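Local coordinates for protein endo-1,3-beta-glucanase, family GH16 (Zobellia galactanivorans, PDB 4BOW) that probably hydrolyses internal beta-1,3-glucosidic bonds in glucans, this chain being the family 16 catalytic domain of a longer, calcium-binding protein, at residues A[86-91]-A[221-226]; A[115-120]-A[138-143]. The protein carries 1 engineered substitution. All coordinates share one frame; numbering follows the deposited sequence.

Contact 1 is an antiparallel strand pairing in the beta-sandwich (jelly-roll) domain of this family 16 hydrolase; contact 2, its centre about 10 Å away, joins strand 110-118 to the turn 138-141 and the start of strand 142-144. Along the chain the segments come in the order 86-91, 115-120, 138-143, 221-226, so contact 2 is nested inside the long excursion closed by contact 1. In space they belong to one run of neighbouring strands: 82-93 pairs with 222-230, which pairs with 110-118, which in turn pairs with 142-144. Leu225 N lies 2.7 Å from Trp115 O where the two contacts meet, a probable hydrogen bond. Together they form part of the sugar-binding face, with Arg86 and Trp115 both reaching bound glucose units.

Contact 1 of 2, residues A[86-91]-A[221-226]; sequences RLNSKF and PHYLLL
In the antiparallel pairing of strands 86-89 and 222-226, Leu87 and Leu226 form a hydrogen-bonded pair, their backbones bonding in both directions: Leu87 N to Leu226 O at 2.9 Å and Leu226 N to Leu87 O at 3.0 Å. Ser89 N then donates to Leu224 O at 2.8 Å. The return bond goes to a side chain instead of a carbonyl: Leu224 N points almost straight at Ser89 OG (2.9 Å, 170° at the hydrogen). With chi1 at 63°, OG sits between its own backbone N and carbonyl carbon, where it also donates in plane to Phe91 O at 2.7 Å. This double grip lies where the chain turns a corner at Lys90. With an alanine here, Leu224 N would probably lose its acceptor and Phe91 O its donor, leaving the corner less firmly tied. In the jelly-roll sandwich, Leu224 and Leu226 pack on Val252 and Ile249 of strand 244-255. On the sugar side, Leu225 CD2 meets the guanidinium obliquely, 3.7 Å from Arg86 NH2. That extended arginine is held by Gln33 and a salt bridge to Glu123, and hydrogen-bonds a bound beta-glucose. Tyr223 lies alongside Asn88, CD1 3.9 Å from Asn88 CB, and its hydroxyl bonds Ser121.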
loop_
_atom_site.group_PDB
_atom_site.type_symbol
_atom_site.label_atom_id
_atom_site.label_comp_id
_atom_site.label_asym_id
_atom_site.label_seq_id
_atom_site.Cartn_x
_atom_site.Cartn_y
_atom_site.Cartn_z
ATOM N N ARG A 86 -5.980 -5.884 -2.803
ATOM C CA ARG A 86 -5.611 -4.471 -2.674
ATOM C C ARG A 86 -6.722 -3.898 -1.806
ATOM O O ARG A 86 -7.867 -3.673 -2.243
ATOM C CB ARG A 86 -5.519 -3.829 -4.076
ATOM C CG ARG A 86 -5.219 -2.273 -3.945
ATOM C CD ARG A 86 -4.794 -1.835 -5.368
ATOM N NE ARG A 86 -4.755 -0.386 -5.497
ATOM C CZ ARG A 86 -3.886 0.294 -6.233
ATOM N NH1 ARG A 86 -2.811 -0.308 -6.773
ATOM N NH2 ARG A 86 -4.074 1.591 -6.400
ATOM N N LEU A 87 -6.328 -3.622 -0.579
ATOM C CA LEU A 87 -7.221 -3.003 0.418
ATOM C C LEU A 87 -7.029 -1.539 0.504
ATOM O O LEU A 87 -5.874 -1.042 0.350
ATOM C CB LEU A 87 -7.026 -3.590 1.809
ATOM C CG LEU A 87 -7.210 -5.087 1.930
ATOM C CD1 LEU A 87 -6.900 -5.562 3.357
ATOM C CD2 LEU A 87 -8.540 -5.452 1.511
ATOM N N ASN A 88 -8.085 -0.814 0.826
ATOM C CA ASN A 88 -7.973 0.638 1.129
ATOM C C ASN A 88 -8.660 0.835 2.472
ATOM O O ASN A 88 -9.737 0.271 2.752
ATOM C CB ASN A 88 -8.753 1.515 0.104
ATOM C CG ASN A 88 -8.330 1.375 -1.331
ATOM O OD1 ASN A 88 -7.233 0.769 -1.654
ATOM N ND2 ASN A 88 -9.072 1.973 -2.145
ATOM N N SER A 89 -8.073 1.683 3.316
ATOM C CA SER A 89 -8.793 2.015 4.572
ATOM C C SER A 89 -10.019 2.852 4.245
ATOM O O SER A 89 -9.996 3.742 3.383
ATOM C CB SER A 89 -7.884 2.750 5.546
ATOM O OG SER A 89 -7.427 4.027 5.052
ATOM N N LYS A 90 -11.115 2.559 4.954
ATOM C CA LYS A 90 -12.328 3.413 4.914
ATOM C C LYS A 90 -12.239 4.420 6.063
ATOM O O LYS A 90 -13.270 4.860 6.638
ATOM C CB LYS A 90 -13.578 2.605 5.243
ATOM C CG LYS A 90 -13.839 1.511 4.233
ATOM C CD LYS A 90 -15.235 0.924 4.510
ATOM C CE LYS A 90 -15.583 0.035 3.285
ATOM N NZ LYS A 90 -16.884 -0.730 3.567
ATOM N N PHE A 91 -11.054 4.757 6.444
ATOM C CA PHE A 91 -10.645 5.896 7.263
ATOM C C PHE A 91 -9.739 6.801 6.429
ATOM O O PHE A 91 -8.784 6.306 5.778
ATOM C CB PHE A 91 -9.897 5.309 8.435
ATOM C CG PHE A 91 -9.410 6.347 9.413
ATOM C CD1 PHE A 91 -10.277 6.997 10.263
ATOM C CD2 PHE A 91 -8.061 6.641 9.447
ATOM C CE1 PHE A 91 -9.753 7.921 11.170
ATOM C CE2 PHE A 91 -7.547 7.565 10.309
ATOM C CZ PHE A 91 -8.385 8.176 11.157
ATOM N N PRO A 221 -6.872 15.068 3.226
ATOM C CA PRO A 221 -6.957 13.684 3.712
ATOM C C PRO A 221 -6.319 12.724 2.717
ATOM O O PRO A 221 -6.449 12.837 1.458
ATOM C CB PRO A 221 -8.456 13.432 3.767
ATOM C CG PRO A 221 -9.004 14.824 4.136
ATOM C CD PRO A 221 -8.184 15.768 3.231
ATOM N N HIS A 222 -5.646 11.718 3.312
ATOM C CA HIS A 222 -5.167 10.525 2.573
ATOM C C HIS A 222 -5.829 9.273 3.115
ATOM O O HIS A 222 -6.334 9.283 4.240
ATOM C CB HIS A 222 -3.651 10.363 2.682
ATOM C CG HIS A 222 -2.870 11.266 1.764
ATOM N ND1 HIS A 222 -1.832 10.825 1.022
ATOM C CD2 HIS A 222 -3.003 12.609 1.499
ATOM C CE1 HIS A 222 -1.359 11.839 0.297
ATOM N NE2 HIS A 222 -2.048 12.937 0.595
ATOM N N TYR A 223 -5.852 8.189 2.333
ATOM C CA TYR A 223 -6.228 6.877 2.875
ATOM C C TYR A 223 -5.094 5.889 2.667
ATOM O O TYR A 223 -4.187 6.129 1.839
ATOM C CB TYR A 223 -7.539 6.366 2.284
ATOM C CG TYR A 223 -7.539 6.253 0.767
ATOM C CD1 TYR A 223 -7.126 5.096 0.082
ATOM C CD2 TYR A 223 -7.998 7.351 -0.066
ATOM C CE1 TYR A 223 -7.126 4.990 -1.344
ATOM C CE2 TYR A 223 -8.039 7.262 -1.484
ATOM C CZ TYR A 223 -7.613 6.095 -2.051
ATOM O OH TYR A 223 -7.675 6.016 -3.398
ATOM N N LEU A 224 -5.111 4.799 3.418
ATOM C CA LEU A 224 -4.014 3.809 3.374
ATOM C C LEU A 224 -4.366 2.712 2.347
ATOM O O LEU A 224 -5.547 2.341 2.257
ATOM C CB LEU A 224 -3.911 3.200 4.788
ATOM C CG LEU A 224 -2.722 2.280 5.054
ATOM C CD1 LEU A 224 -1.430 3.086 5.098
ATOM C CD2 LEU A 224 -2.900 1.528 6.375
ATOM N N LEU A 225 -3.367 2.183 1.722
ATOM C CA LEU A 225 -3.474 1.000 0.840
ATOM C C LEU A 225 -2.497 -0.084 1.282
ATOM O O LEU A 225 -1.389 0.224 1.724
ATOM C CB LEU A 225 -3.152 1.397 -0.631
ATOM C CG LEU A 225 -4.110 2.420 -1.232
ATOM C CD1 LEU A 225 -3.573 3.874 -1.040
ATOM C CD2 LEU A 225 -4.318 2.111 -2.782
ATOM N N LEU A 226 -2.967 -1.330 1.168
ATOM C CA LEU A 226 -2.165 -2.498 1.454
ATOM C C LEU A 226 -2.339 -3.458 0.271
ATOM O O LEU A 226 -3.486 -3.781 -0.060
ATOM C CB LEU A 226 -2.687 -3.190 2.745
ATOM C CG LEU A 226 -2.676 -2.314 3.978
ATOM C CD1 LEU A 226 -3.522 -3.025 5.121
ATOM C CD2 LEU A 226 -1.261 -2.031 4.417
#

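Contact 2 of 2, residues A[115-120]-A[138-143]; sequences WTLGAN and PACGSI. Engineered in segment 138-143: Ser142 (natural residue Glu). With GLC (alpha-D-glucopyranose), chain C; BGC (beta-D-glucopyranose), chain B.
The Trp115 indole carries the alpha-glucose on one face, GLC C6 standing 3.4 Å above the ring plane toward the rim. At its edge, in plane, lie C6 of the beta-glucose and, in one of the two conformers modelled for Ser142, Ser142 OG, 3.4 Å from Trp115 CE3. Asn227 accepts from the indole NH. Ser142 is an engineered replacement for the first glutamate of the family 16 E-I-D-I-L-E motif, probably the nucleophile in the natural enzyme; Asp144 and Glu147 of the same motif bond the alpha-glucose. In that same conformer Ser142 OG donates to Thr116 O at 2.7 Å, nearly along the C=O axis. Thr116 N bonds Ile143 O at 2.8 Å; the return bond to Thr116 O is weak, but chi1 of 78° brings Thr116 OG1 against Ile143 CB and within 3.1 Å of Ile143 N, which donates to it, and OG1 is also hydrogen-bonded to His222 ND1. Gly118 N donates to Gly141 O at 2.9 Å. A water bridges Asn120 ND2 and Ala139 O, the latter within the type I turn 138-141. Strand 222-230 flanks 110-118 on its other edge, while strand 142-144 lies between 110-118 and 155-163, Ser142 bonding His161 of the latter through the backbone.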
loop_
_atom_site.group_PDB
_atom_site.type_symbol
_atom_site.label_atom_id
_atom_site.label_comp_id
_atom_site.label_asym_id
_atom_site.label_seq_id
_atom_site.Cartn_x
_atom_site.Cartn_y
_atom_site.Cartn_z
ATOM N N TRP A 115 1.051 2.055 1.632
ATOM C CA TRP A 115 1.196 3.383 1.060
ATOM C C TRP A 115 -0.094 4.166 1.234
ATOM O O TRP A 115 -1.079 3.662 1.774
ATOM C CB TRP A 115 1.654 3.250 -0.408
ATOM C CG TRP A 115 0.804 2.429 -1.345
ATOM C CD1 TRP A 115 0.478 1.086 -1.242
ATOM C CD2 TRP A 115 0.236 2.895 -2.566
ATOM N NE1 TRP A 115 -0.250 0.688 -2.378
ATOM C CE2 TRP A 115 -0.424 1.766 -3.167
ATOM C CE3 TRP A 115 0.204 4.161 -3.217
ATOM C CZ2 TRP A 115 -1.037 1.841 -4.444
ATOM C CZ3 TRP A 115 -0.424 4.218 -4.481
ATOM C CH2 TRP A 115 -1.041 3.096 -5.087
ATOM N N THR A 116 -0.071 5.401 0.776
ATOM C CA THR A 116 -1.245 6.234 0.849
ATOM C C THR A 116 -1.541 6.912 -0.476
ATOM O O THR A 116 -0.649 7.087 -1.344
ATOM C CB THR A 116 -1.086 7.392 1.872
ATOM O OG1 THR A 116 -0.270 8.485 1.291
ATOM C CG2 THR A 116 -0.495 6.934 3.212
ATOM N N LEU A 117 -2.785 7.305 -0.690
ATOM C CA LEU A 117 -3.194 8.161 -1.806
ATOM C C LEU A 117 -3.996 9.287 -1.194
ATOM O O LEU A 117 -4.806 9.087 -0.264
ATOM C CB LEU A 117 -4.106 7.460 -2.830
ATOM C CG LEU A 117 -3.350 6.582 -3.811
ATOM C CD1 LEU A 117 -4.367 5.683 -4.544
ATOM C CD2 LEU A 117 -2.526 7.517 -4.763
ATOM N N GLY A 118 -3.846 10.509 -1.760
ATOM C CA GLY A 118 -4.834 11.571 -1.371
ATOM C C GLY A 118 -6.262 11.061 -1.645
ATOM O O GLY A 118 -6.565 10.410 -2.667
ATOM N N ALA A 119 -7.146 11.400 -0.717
ATOM C CA ALA A 119 -8.518 10.940 -0.859
ATOM C C ALA A 119 -9.290 11.624 -1.981
ATOM O O ALA A 119 -10.403 11.192 -2.247
ATOM C CB ALA A 119 -9.264 11.120 0.496
ATOM N N ASN A 120 -8.714 12.682 -2.568
ATOM C CA ASN A 120 -9.279 13.238 -3.792
ATOM C C ASN A 120 -8.750 12.513 -5.040
ATOM O O ASN A 120 -8.992 13.011 -6.162
ATOM C CB ASN A 120 -8.922 14.751 -3.829
ATOM C CG ASN A 120 -7.450 15.039 -3.843
ATOM O OD1 ASN A 120 -6.599 14.156 -3.758
ATOM N ND2 ASN A 120 -7.130 16.346 -3.985
ATOM N N PRO A 138 -0.554 12.158 -10.424
ATOM C CA PRO A 138 0.009 12.285 -9.084
ATOM C C PRO A 138 -0.475 13.524 -8.352
ATOM O O PRO A 138 0.035 13.776 -7.256
ATOM C CB PRO A 138 1.527 12.347 -9.371
ATOM C CG PRO A 138 1.606 13.195 -10.677
ATOM C CD PRO A 138 0.420 12.606 -11.476
ATOM N N ALA A 139 -1.482 14.240 -8.891
ATOM C CA ALA A 139 -1.832 15.513 -8.216
ATOM C C ALA A 139 -2.521 15.300 -6.859
ATOM O O ALA A 139 -2.462 16.195 -5.996
ATOM C CB ALA A 139 -2.814 16.302 -9.138
ATOM N N CYS A 140 -3.074 14.111 -6.631
ATOM C CA CYS A 140 -3.646 13.781 -5.319
ATOM C C CYS A 140 -2.570 13.496 -4.226
ATOM O O CYS A 140 -2.828 13.561 -3.033
ATOM C CB CYS A 140 -4.521 12.521 -5.469
ATOM S SG CYS A 140 -3.667 11.074 -6.118
ATOM N N GLY A 141 -1.324 13.232 -4.629
ATOM C CA GLY A 141 -0.235 12.858 -3.790
ATOM C C GLY A 141 -0.290 11.406 -3.369
ATOM O O GLY A 141 -1.339 10.747 -3.293
ATOM N N SER A 142 0.892 10.887 -3.042
ATOM C CA SER A 142 1.051 9.625 -2.400
ATOM C C SER A 142 2.300 9.507 -1.592
ATOM O O SER A 142 3.323 10.070 -1.939
ATOM C CB SER A 142 1.111 8.766 -3.598
ATOM O OG SER A 142 1.312 7.396 -3.229
ATOM N N ILE A 143 2.220 8.730 -0.515
ATOM C CA ILE A 143 3.350 8.459 0.369
ATOM C C ILE A 143 3.559 6.971 0.341
ATOM O O ILE A 143 2.614 6.209 0.679
ATOM C CB ILE A 143 3.072 8.880 1.787
ATOM C CG1 ILE A 143 2.731 10.413 1.806
ATOM C CG2 ILE A 143 4.269 8.529 2.705
ATOM C CD1 ILE A 143 2.171 10.937 3.171
HETATM C C1 GLC C . 4.078 3.831 -5.661
HETATM C C2 GLC C . 3.636 3.907 -7.107
HETATM C C3 GLC C . 2.268 3.268 -7.394
HETATM C C4 GLC C . 2.391 1.858 -6.839
HETATM C C5 GLC C . 2.511 2.018 -5.365
HETATM C C6 GLC C . 2.523 0.692 -4.549
HETATM O O1 GLC C . 3.237 4.683 -4.901
HETATM O O2 GLC C . 3.647 5.281 -7.455
HETATM O O3 GLC C . 1.965 3.228 -8.827
HETATM O O4 GLC C . 1.153 1.217 -7.107
HETATM O O5 GLC C . 3.797 2.599 -5.078
HETATM O O6 GLC C . 3.652 -0.157 -4.994
HETATM C C2 BGC B . 1.072 4.235 -10.761
HETATM C C3 BGC B . 0.114 5.286 -11.219
HETATM C C4 BGC B . -1.248 5.175 -10.497
HETATM C C5 BGC B . -0.991 5.327 -8.971
HETATM C C6 BGC B . -2.244 5.120 -8.129
HETATM C C1 BGC B . 1.150 4.347 -9.256
HETATM O O2 BGC B . 2.342 4.423 -11.306
HETATM O O3 BGC B . -0.190 4.973 -12.621
HETATM O O4 BGC B . -2.117 6.283 -10.819
HETATM O O5 BGC B . -0.128 4.206 -8.639
HETATM O O6 BGC B . -2.834 3.797 -8.377
HETATM O O HOH W 1 -4.491 17.662 -4.573
#